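Local atomic coordinates of polysaccharide deacetylase (Streptococcus pyogenes, PDB entry 6DQ3), a protein that probably removes N-acetyl groups from the cell wall linkage unit of streptococcal rhamnopolysaccharides, as a zinc-dependent deacetylase of carbohydrate esterase family 4. Residues A[51-54]-A[55-58]. Sequence-based numbering, arbitrary orientation.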
ATOM      1  N   PHE A  51      -8.534 -10.986  -0.146  1.00 28.91           N
ATOM      2  CA  PHE A  51      -7.761  -9.775  -0.399  1.00 28.19           C
ATOM      3  C   PHE A  51      -8.545  -8.554   0.070  1.00 31.20           C
ATOM      4  O   PHE A  51      -9.629  -8.266  -0.447  1.00 32.70           O
ATOM      5  CB  PHE A  51      -7.421  -9.669  -1.887  1.00 29.49           C
ATOM      6  CG  PHE A  51      -6.594 -10.817  -2.393  1.00 26.45           C
ATOM      7  CD1 PHE A  51      -5.222 -10.824  -2.213  1.00 29.60           C
ATOM      8  CD2 PHE A  51      -7.185 -11.884  -3.053  1.00 31.03           C
ATOM      9  CE1 PHE A  51      -4.455 -11.878  -2.660  1.00 27.59           C
ATOM     10  CE2 PHE A  51      -6.419 -12.940  -3.513  1.00 29.00           C
ATOM     11  CZ  PHE A  51      -5.056 -12.938  -3.316  1.00 28.27           C
ATOM     12  N   LEU A  52      -7.986  -7.830   1.032  1.00 32.75           N
ATOM     13  CA  LEU A  52      -8.721  -6.782   1.720  1.00 28.01           C
ATOM     14  C   LEU A  52      -8.558  -5.419   1.058  1.00 30.59           C
ATOM     15  O   LEU A  52      -7.522  -5.109   0.467  1.00 30.75           O
ATOM     16  CB  LEU A  52      -8.250  -6.682   3.171  1.00 31.60           C
ATOM     17  CG  LEU A  52      -8.261  -7.965   3.998  1.00 33.86           C
ATOM     18  CD1 LEU A  52      -7.337  -7.806   5.199  1.00 31.49           C
ATOM     19  CD2 LEU A  52      -9.677  -8.295   4.426  1.00 37.44           C
ATOM     20  N   SER A  53      -9.611  -4.595   1.181  1.00 29.41           N
ATOM     21  CA  SER A  53      -9.554  -3.165   0.921  1.00 29.62           C
ATOM     22  C   SER A  53      -9.170  -2.419   2.194  1.00 32.22           C
ATOM     23  O   SER A  53      -9.268  -2.967   3.299  1.00 32.73           O
ATOM     24  CB  SER A  53     -10.909  -2.665   0.436  1.00 32.33           C
ATOM     25  OG  SER A  53     -11.828  -2.629   1.517  1.00 35.00           O
ATOM     26  N   PRO A  54      -8.745  -1.152   2.081  1.00 30.39           N
ATOM     27  CA  PRO A  54      -8.457  -0.374   3.304  1.00 24.44           C
ATOM     28  C   PRO A  54      -9.627  -0.340   4.282  1.00 27.55           C
ATOM     29  O   PRO A  54      -9.429  -0.501   5.493  1.00 29.02           O
ATOM     30  CB  PRO A  54      -8.125   1.025   2.761  1.00 26.80           C
ATOM     31  CG  PRO A  54      -7.647   0.788   1.345  1.00 27.96           C
ATOM     32  CD  PRO A  54      -8.459  -0.389   0.849  1.00 29.05           C
ATOM     33  N   GLU A  55     -10.844  -0.129   3.778  1.00 32.27           N
ATOM     34  CA  GLU A  55     -12.021  -0.088   4.638  1.00 32.38           C
ATOM     35  C   GLU A  55     -12.180  -1.383   5.428  1.00 34.90           C
ATOM     36  O   GLU A  55     -12.580  -1.361   6.599  1.00 29.51           O
ATOM     37  CB  GLU A  55     -13.261   0.183   3.785  1.00 35.37           C
ATOM     38  CG  GLU A  55     -13.398   1.615   3.251  1.00 40.46           C
ATOM     39  CD  GLU A  55     -12.537   1.925   2.028  1.00 42.84           C
ATOM     40  OE1 GLU A  55     -12.003   0.995   1.385  1.00 36.22           O
ATOM     41  OE2 GLU A  55     -12.401   3.123   1.701  1.00 41.34           O
ATOM     42  N   GLU A  56     -11.871  -2.523   4.806  1.00 29.38           N
ATOM     43  CA  GLU A  56     -12.023  -3.804   5.485  1.00 30.94           C
ATOM     44  C   GLU A  56     -10.947  -3.994   6.546  1.00 29.98           C
ATOM     45  O   GLU A  56     -11.219  -4.546   7.621  1.00 34.16           O
ATOM     46  CB  GLU A  56     -11.990  -4.931   4.457  1.00 28.36           C
ATOM     47  CG  GLU A  56     -13.242  -4.984   3.588  1.00 31.28           C
ATOM     48  CD  GLU A  56     -13.139  -6.003   2.464  1.00 33.13           C
ATOM     49  OE1 GLU A  56     -12.055  -6.114   1.857  1.00 33.55           O
ATOM     50  OE2 GLU A  56     -14.145  -6.686   2.190  1.00 34.68           O
ATOM     51  N   VAL A  57      -9.728  -3.535   6.273  1.00 31.63           N
ATOM     52  CA  VAL A  57      -8.673  -3.596   7.282  1.00 26.73           C
ATOM     53  C   VAL A  57      -9.084  -2.808   8.519  1.00 29.40           C
ATOM     54  O   VAL A  57      -8.941  -3.279   9.656  1.00 29.51           O
ATOM     55  CB  VAL A  57      -7.345  -3.080   6.701  1.00 29.17           C
ATOM     56  CG1 VAL A  57      -6.307  -2.953   7.797  1.00 27.37           C
ATOM     57  CG2 VAL A  57      -6.862  -4.000   5.585  1.00 25.98           C
ATOM     58  N   TYR A  58      -9.593  -1.592   8.316  1.00 28.48           N
ATOM     59  CA  TYR A  58     -10.010  -0.765   9.447  1.00 31.42           C
ATOM     60  C   TYR A  58     -11.120  -1.441  10.239  1.00 29.49           C
ATOM     61  O   TYR A  58     -11.067  -1.506  11.474  1.00 26.63           O
ATOM     62  CB  TYR A  58     -10.472   0.605   8.959  1.00 30.89           C
ATOM     63  CG  TYR A  58     -10.926   1.522  10.077  1.00 33.65           C
ATOM     64  CD1 TYR A  58     -10.024   1.992  11.021  1.00 35.00           C
ATOM     65  CD2 TYR A  58     -12.254   1.920  10.182  1.00 38.71           C
ATOM     66  CE1 TYR A  58     -10.430   2.830  12.051  1.00 39.20           C
ATOM     67  CE2 TYR A  58     -12.669   2.764  11.212  1.00 41.37           C
ATOM     68  CZ  TYR A  58     -11.750   3.214  12.138  1.00 42.38           C
ATOM     69  OH  TYR A  58     -12.149   4.051  13.159  1.00 42.37           O
TER
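Leu52 and Ser53 meet the side chains of Val57 and Glu56 where strand 50-51 of the central sheet gives way to helix 54-63, a junction closed by a capping box between Ser53 and Glu56. Phe51 leaves the backbone on the side away from the helix, and its side chain packs on helix 34-46 and strand 71-77, yet its carbonyl O and Glu56 OE1 share a partner, Lys97 NZ, which ties the cap to the chain just ahead of strand 98-102. Leu52 supplies the apolar flank of the junction: its CD1 lies 3.9 Å from Val57 CG2, the two side chains crossing at about a right angle. Val57 CG1 stands anti to the backbone N (chi1 172°), which leaves CG2 as the branch directed back at Leu52, while Val57 also packs on Trp73 of the sheet.

At the N-cap, Ser53 exchanges bonds with Glu56 in both directions. Ser53 OG, set between its own backbone N and carbonyl carbon (chi1 73°), accepts from Glu56 N at 3.3 Å. In return Ser53 N donates to Glu56 OE1 at 3.0 Å, a nearly straight bond (168°) that meets the carboxylate oxygen on its anti side, slightly out of plane. Glu56 CG lies beside its own backbone N and the chain beyond is extended, which carries the carboxylate back alongside Ser53, with Glu56 CG 3.4 Å from Ser53 OG. Tyr50 OH is hydrogen-bonded to Glu56 OE2, so both carboxylate oxygens are engaged and the group's rotation is restricted; the lysine beside OE1 would probably favour the charged form. Ser53 O begins the helical bonding by accepting from Val57 N. Pro54, first residue of the helix, packs its ring against Ser129 and Gln131 of strand 128-132, and its carbonyl O receives Tyr58 N at 3.0 Å.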